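Local coordinates for protein inositol dehydrogenase (Lactobacillus casei, PDB 4MKX) that probably oxidises scyllo-inositol with NAD as cofactor, as a member of the Gfo/Idh/MocA family of oxidoreductases, at residues K30-T34 against W58-L63; K44-S50 against V65-D71. One frame throughout, in Å; residues are numbered along the deposited sequence.

Both interactions lie in the N-terminal Rossmann-fold domain. Along the chain their segments alternate: 30-34, 44-50, 58-63, 65-71. Interaction 1 packs helix 27-38 beside helix 53-63. Interaction 2 pairs strand 43-49 with strand 67-69, one of the two outermost strands of the parallel sheet within this chain. Helix 53-63 is the crossover between those two strands. Interaction 2 lies within this beta-alpha-beta unit; interaction 1 packs its helix against the preceding helix 27-38. Their centres are about 10 Å apart. Leu63 CD1 meets Leu45 CD2 at 3.7 Å, and Ala59 O lies 3.1 Å from Val65 N, a probable hydrogen bond. The two contacts thus describe part of one helix layer and one edge of the sheet in a dinucleotide-binding fold.

Interaction 1: K30-T34 against W58-L63; sequences KIHAT and WAKKEL
Lys30 lays its long side chain over one face of the Trp58 indole. Its chi1 is m and the rest of the chain is all t, so it runs straight across the ring system. Lys30 CG sits 3.8 Å from the centroid of the Trp58 six-membered ring, a CH-pi contact. Lys30 NZ sits 4.3 Å from the centroid of the Trp58 five-membered ring, only 6° off the normal, a cation-pi interaction. Trp58 reaches across with chi1 t and chi2 84°. Both segments are helical. Their axes stay 11.8 Å apart at closest approach and cross at -42°, so side chains fill the gap. The nearest CA atoms are those of Thr34 and Leu63, 7.0 Å apart. Ala33 CB meets Leu63 CD1 at 3.7 Å. At the edge of the indole, Thr34 OG1 lies 3.8 Å from Trp58 CH2. That hydroxyl donates back to its own helix, Thr34 OG1 to Lys30 O, at 2.7 Å. No hydrogen bond crosses between the helices. The contact joins the Rossmann helices that follow strands 18-23 and 43-49, side by side on the same face of the parallel sheet. On the sheet side, Ala33 and Leu63 both touch Leu45 of strand 43-49, and Ala33 also reaches Ile22 of strand 18-23.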
loop_
_atom_site.group_PDB
_atom_site.type_symbol
_atom_site.label_atom_id
_atom_site.label_comp_id
_atom_site.label_asym_id
_atom_site.label_seq_id
_atom_site.Cartn_x
_atom_site.Cartn_y
_atom_site.Cartn_z
ATOM N N LYS A 30 33.956 -3.026 -7.629
ATOM C CA LYS A 30 34.182 -3.568 -6.291
ATOM C C LYS A 30 33.051 -4.489 -5.862
ATOM O O LYS A 30 33.288 -5.487 -5.179
ATOM C CB LYS A 30 34.391 -2.438 -5.273
ATOM C CG LYS A 30 35.799 -1.848 -5.341
ATOM C CD LYS A 30 35.992 -0.673 -4.400
ATOM C CE LYS A 30 37.448 -0.207 -4.459
ATOM N NZ LYS A 30 37.776 0.825 -3.439
ATOM N N ILE A 31 31.825 -4.163 -6.262
ATOM C CA ILE A 31 30.699 -5.047 -5.988
ATOM C C ILE A 31 30.883 -6.407 -6.658
ATOM O O ILE A 31 30.786 -7.443 -6.005
ATOM C CB ILE A 31 29.361 -4.400 -6.405
ATOM C CG1 ILE A 31 29.100 -3.157 -5.545
ATOM C CG2 ILE A 31 28.212 -5.398 -6.282
ATOM C CD1 ILE A 31 27.950 -2.301 -6.028
ATOM N N HIS A 32 31.171 -6.410 -7.958
ATOM C CA HIS A 32 31.388 -7.653 -8.678
ATOM C C HIS A 32 32.563 -8.423 -8.091
ATOM O O HIS A 32 32.505 -9.640 -7.933
ATOM C CB HIS A 32 31.673 -7.381 -10.162
ATOM C CG HIS A 32 30.458 -7.027 -10.967
ATOM N ND1 HIS A 32 29.298 -7.777 -10.944
ATOM C CD2 HIS A 32 30.237 -6.031 -11.856
ATOM C CE1 HIS A 32 28.411 -7.241 -11.762
ATOM N NE2 HIS A 32 28.959 -6.181 -12.336
ATOM N N ALA A 33 33.646 -7.710 -7.803
ATOM C CA ALA A 33 34.861 -8.356 -7.301
ATOM C C ALA A 33 34.603 -9.027 -5.959
ATOM O O ALA A 33 34.999 -10.172 -5.746
ATOM C CB ALA A 33 35.984 -7.345 -7.175
ATOM N N THR A 34 33.942 -8.307 -5.061
ATOM C CA THR A 34 33.633 -8.841 -3.732
ATOM C C THR A 34 32.723 -10.053 -3.848
ATOM O O THR A 34 32.935 -11.067 -3.186
ATOM C CB THR A 34 32.967 -7.778 -2.856
ATOM O OG1 THR A 34 33.836 -6.647 -2.754
ATOM C CG2 THR A 34 32.676 -8.314 -1.457
ATOM N N TRP A 58 43.922 -2.687 -2.496
ATOM C CA TRP A 58 42.627 -3.100 -1.960
ATOM C C TRP A 58 42.329 -4.541 -2.380
ATOM O O TRP A 58 41.997 -5.380 -1.550
ATOM C CB TRP A 58 41.516 -2.153 -2.430
ATOM C CG TRP A 58 40.132 -2.589 -2.018
ATOM C CD1 TRP A 58 39.513 -2.347 -0.822
ATOM C CD2 TRP A 58 39.204 -3.353 -2.801
ATOM N NE1 TRP A 58 38.257 -2.915 -0.818
ATOM C CE2 TRP A 58 38.046 -3.536 -2.019
ATOM C CE3 TRP A 58 39.244 -3.900 -4.086
ATOM C CZ2 TRP A 58 36.934 -4.244 -2.488
ATOM C CZ3 TRP A 58 38.137 -4.604 -4.547
ATOM C CH2 TRP A 58 37.004 -4.768 -3.751
ATOM N N ALA A 59 42.480 -4.825 -3.671
ATOM C CA ALA A 59 42.213 -6.160 -4.203
ATOM C C ALA A 59 43.055 -7.257 -3.550
ATOM O O ALA A 59 42.587 -8.388 -3.380
ATOM C CB ALA A 59 42.413 -6.176 -5.703
ATOM N N LYS A 60 44.301 -6.929 -3.213
ATOM C CA LYS A 60 45.206 -7.888 -2.583
ATOM C C LYS A 60 44.885 -8.096 -1.109
ATOM O O LYS A 60 44.774 -9.228 -0.645
ATOM C CB LYS A 60 46.655 -7.420 -2.707
ATOM C CG LYS A 60 47.207 -7.434 -4.117
ATOM C CD LYS A 60 48.703 -7.148 -4.101
ATOM C CE LYS A 60 49.452 -8.224 -3.323
ATOM N NZ LYS A 60 50.520 -7.664 -2.443
ATOM N N LYS A 61 44.754 -6.996 -0.375
ATOM C CA LYS A 61 44.467 -7.054 1.052
ATOM C C LYS A 61 43.071 -7.604 1.319
ATOM O O LYS A 61 42.912 -8.642 1.963
ATOM C CB LYS A 61 44.590 -5.661 1.671
ATOM C CG LYS A 61 44.174 -5.593 3.134
ATOM C CD LYS A 61 44.482 -4.226 3.718
ATOM C CE LYS A 61 44.513 -4.270 5.233
ATOM N NZ LYS A 61 45.194 -3.075 5.801
ATOM N N GLU A 62 42.067 -6.898 0.813
ATOM C CA GLU A 62 40.672 -7.214 1.105
ATOM C C GLU A 62 40.208 -8.539 0.517
ATOM O O GLU A 62 39.486 -9.285 1.172
ATOM C CB GLU A 62 39.763 -6.085 0.620
ATOM C CG GLU A 62 39.904 -4.817 1.428
ATOM C CD GLU A 62 39.466 -5.008 2.860
ATOM O OE1 GLU A 62 38.363 -5.560 3.068
ATOM O OE2 GLU A 62 40.224 -4.620 3.775
ATOM N N LEU A 63 40.621 -8.836 -0.712
ATOM C CA LEU A 63 40.091 -10.007 -1.407
ATOM C C LEU A 63 41.110 -11.112 -1.660
ATOM O O LEU A 63 40.757 -12.173 -2.183
ATOM C CB LEU A 63 39.444 -9.594 -2.729
ATOM C CG LEU A 63 38.439 -8.443 -2.696
ATOM C CD1 LEU A 63 37.801 -8.279 -4.066
ATOM C CD2 LEU A 63 37.378 -8.678 -1.650
#

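Interaction 2: K44-S50 against V65-D71; sequences KLQAATS and VEEVFED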
loop_
_atom_site.group_PDB
_atom_site.type_symbol
_atom_site.label_atom_id
_atom_site.label_comp_id
_atom_site.label_asym_id
_atom_site.label_seq_id
_atom_site.Cartn_x
_atom_site.Cartn_y
_atom_site.Cartn_z
ATOM N N LYS A 44 36.714 -18.148 -8.559
ATOM C CA LYS A 44 37.785 -17.567 -7.782
ATOM C C LYS A 44 38.179 -16.259 -8.441
ATOM O O LYS A 44 38.342 -16.211 -9.660
ATOM C CB LYS A 44 38.973 -18.526 -7.794
ATOM C CG LYS A 44 40.222 -18.001 -7.130
ATOM C CD LYS A 44 41.312 -19.063 -7.176
ATOM C CE LYS A 44 42.633 -18.538 -6.635
ATOM N NZ LYS A 44 42.484 -17.958 -5.274
ATOM N N LEU A 45 38.324 -15.196 -7.655
ATOM C CA LEU A 45 38.868 -13.957 -8.204
ATOM C C LEU A 45 40.385 -14.066 -8.171
ATOM O O LEU A 45 41.005 -13.953 -7.112
ATOM C CB LEU A 45 38.390 -12.731 -7.425
ATOM C CG LEU A 45 38.694 -11.396 -8.114
ATOM C CD1 LEU A 45 37.908 -11.275 -9.399
ATOM C CD2 LEU A 45 38.395 -10.234 -7.198
ATOM N N GLN A 46 40.967 -14.292 -9.341
ATOM C CA GLN A 46 42.378 -14.638 -9.467
ATOM C C GLN A 46 43.243 -13.418 -9.755
ATOM O O GLN A 46 44.355 -13.286 -9.233
ATOM C CB GLN A 46 42.542 -15.659 -10.590
ATOM C CG GLN A 46 43.989 -15.933 -10.969
ATOM C CD GLN A 46 44.714 -16.792 -9.950
ATOM O OE1 GLN A 46 44.109 -17.323 -9.021
ATOM N NE2 GLN A 46 46.021 -16.937 -10.130
ATOM N N ALA A 47 42.728 -12.518 -10.587
ATOM C CA ALA A 47 43.527 -11.392 -11.049
ATOM C C ALA A 47 42.701 -10.115 -11.117
ATOM O O ALA A 47 41.477 -10.164 -11.276
ATOM C CB ALA A 47 44.121 -11.699 -12.409
ATOM N N ALA A 48 43.374 -8.975 -10.985
ATOM C CA ALA A 48 42.735 -7.670 -11.122
ATOM C C ALA A 48 43.647 -6.748 -11.922
ATOM O O ALA A 48 44.876 -6.823 -11.795
ATOM C CB ALA A 48 42.437 -7.068 -9.758
ATOM N N THR A 49 43.047 -5.895 -12.752
ATOM C CA THR A 49 43.785 -4.869 -13.494
ATOM C C THR A 49 43.267 -3.498 -13.104
ATOM O O THR A 49 42.058 -3.270 -13.092
ATOM C CB THR A 49 43.598 -5.018 -15.010
ATOM O OG1 THR A 49 44.198 -6.239 -15.452
ATOM C CG2 THR A 49 44.237 -3.846 -15.765
ATOM N N SER A 50 44.182 -2.596 -12.763
ATOM C CA SER A 50 43.850 -1.194 -12.542
ATOM C C SER A 50 45.124 -0.369 -12.625
ATOM O O SER A 50 46.213 -0.867 -12.340
ATOM C CB SER A 50 43.187 -0.987 -11.183
ATOM O OG SER A 50 42.953 0.390 -10.950
ATOM N N VAL A 65 43.451 -11.301 -3.860
ATOM C CA VAL A 65 43.745 -11.528 -5.268
ATOM C C VAL A 65 45.243 -11.794 -5.417
ATOM O O VAL A 65 46.063 -11.063 -4.864
ATOM C CB VAL A 65 43.334 -10.311 -6.115
ATOM C CG1 VAL A 65 43.980 -10.359 -7.486
ATOM C CG2 VAL A 65 41.822 -10.255 -6.243
ATOM N N GLU A 66 45.589 -12.837 -6.162
ATOM C CA GLU A 66 46.985 -13.246 -6.310
ATOM C C GLU A 66 47.794 -12.444 -7.334
ATOM O O GLU A 66 48.931 -12.054 -7.062
ATOM C CB GLU A 66 47.059 -14.738 -6.624
ATOM C CG GLU A 66 46.684 -15.605 -5.434
ATOM C CD GLU A 66 46.534 -17.065 -5.795
ATOM O OE1 GLU A 66 47.162 -17.506 -6.784
ATOM O OE2 GLU A 66 45.783 -17.771 -5.086
ATOM N N GLU A 67 47.215 -12.198 -8.506
ATOM C CA GLU A 67 47.937 -11.520 -9.583
ATOM C C GLU A 67 47.356 -10.137 -9.863
ATOM O O GLU A 67 46.180 -10.018 -10.189
ATOM C CB GLU A 67 47.870 -12.357 -10.860
ATOM C CG GLU A 67 48.323 -13.795 -10.706
ATOM C CD GLU A 67 48.187 -14.581 -11.992
ATOM O OE1 GLU A 67 49.047 -14.418 -12.883
ATOM O OE2 GLU A 67 47.224 -15.368 -12.116
ATOM N N VAL A 68 48.165 -9.092 -9.731
ATOM C CA VAL A 68 47.708 -7.751 -10.093
ATOM C C VAL A 68 48.443 -7.238 -11.337
ATOM O O VAL A 68 49.602 -7.594 -11.579
ATOM C CB VAL A 68 47.837 -6.749 -8.928
ATOM C CG1 VAL A 68 46.818 -7.064 -7.833
ATOM C CG2 VAL A 68 49.242 -6.764 -8.365
ATOM N N PHE A 69 47.749 -6.423 -12.128
ATOM C CA PHE A 69 48.295 -5.899 -13.377
ATOM C C PHE A 69 47.948 -4.425 -13.538
ATOM O O PHE A 69 46.927 -3.956 -13.026
ATOM C CB PHE A 69 47.754 -6.690 -14.567
ATOM C CG PHE A 69 48.124 -8.147 -14.544
ATOM C CD1 PHE A 69 47.340 -9.071 -13.858
ATOM C CD2 PHE A 69 49.264 -8.593 -15.196
ATOM C CE1 PHE A 69 47.683 -10.412 -13.835
ATOM C CE2 PHE A 69 49.615 -9.931 -15.182
ATOM C CZ PHE A 69 48.828 -10.844 -14.499
ATOM N N GLU A 70 48.809 -3.699 -14.243
ATOM C CA GLU A 70 48.571 -2.295 -14.557
ATOM C C GLU A 70 47.995 -2.171 -15.962
ATOM O O GLU A 70 47.459 -1.125 -16.335
ATOM C CB GLU A 70 49.874 -1.492 -14.461
ATOM C CG GLU A 70 50.418 -1.303 -13.049
ATOM C CD GLU A 70 51.128 -2.531 -12.505
ATOM O OE1 GLU A 70 51.750 -3.277 -13.300
ATOM O OE2 GLU A 70 51.067 -2.748 -11.272
ATOM N N ASP A 71 48.095 -3.249 -16.732
ATOM C CA ASP A 71 47.686 -3.245 -18.132
ATOM C C ASP A 71 46.761 -4.415 -18.436
ATOM O O ASP A 71 47.073 -5.552 -18.087
ATOM C CB ASP A 71 48.922 -3.321 -19.041
ATOM C CG ASP A 71 48.557 -3.377 -20.505
ATOM O OD1 ASP A 71 48.274 -2.307 -21.076
ATOM O OD2 ASP A 71 48.534 -4.484 -21.088
#
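Strands 44-49 and 67-69 run parallel, with Ala47 opposite Glu67, Ala48 opposite Val68 and Thr49 opposite Phe69. They are the two strands of a beta-alpha-beta crossover through helix 53-63, at one edge of the Rossmann sheet. The backbone ladder starts at Gln46 O, which accepts from Glu67 N at 3.1 Å and, weakly, from Glu66 N at 3.3 Å. Ala48 N then donates to Glu67 O at 3.1 Å, and Ala48 O accepts from Phe69 N at 2.9 Å. Ser50 N to Phe69 O, 3.1 Å, closes the series. The other edge of strand 43-49 is hydrogen-bonded to strand 18-23. Gln46 NE2 donates to Glu67 OE2 at 2.8 Å, and the same oxygen accepts from Asp80 N. Lys44 NZ and Glu66 OE2 form a long salt bridge of 3.3 Å. Ser50 OG bonds to Glu55 and Val52 N, and Asp71 OD2 caps Asp74 N at the start of helix 72-78. Thr49 OG1 is buried with no polar partner in the model. On the face carrying Ala47 and Thr49, Ala47 CB lies 4.0 Å from Phe69 CE1 at the ring edge. Most hydrogen bonds of the contact are backbone to backbone; the Gln46-Glu67 bond adds a side-chain link where the pairing begins.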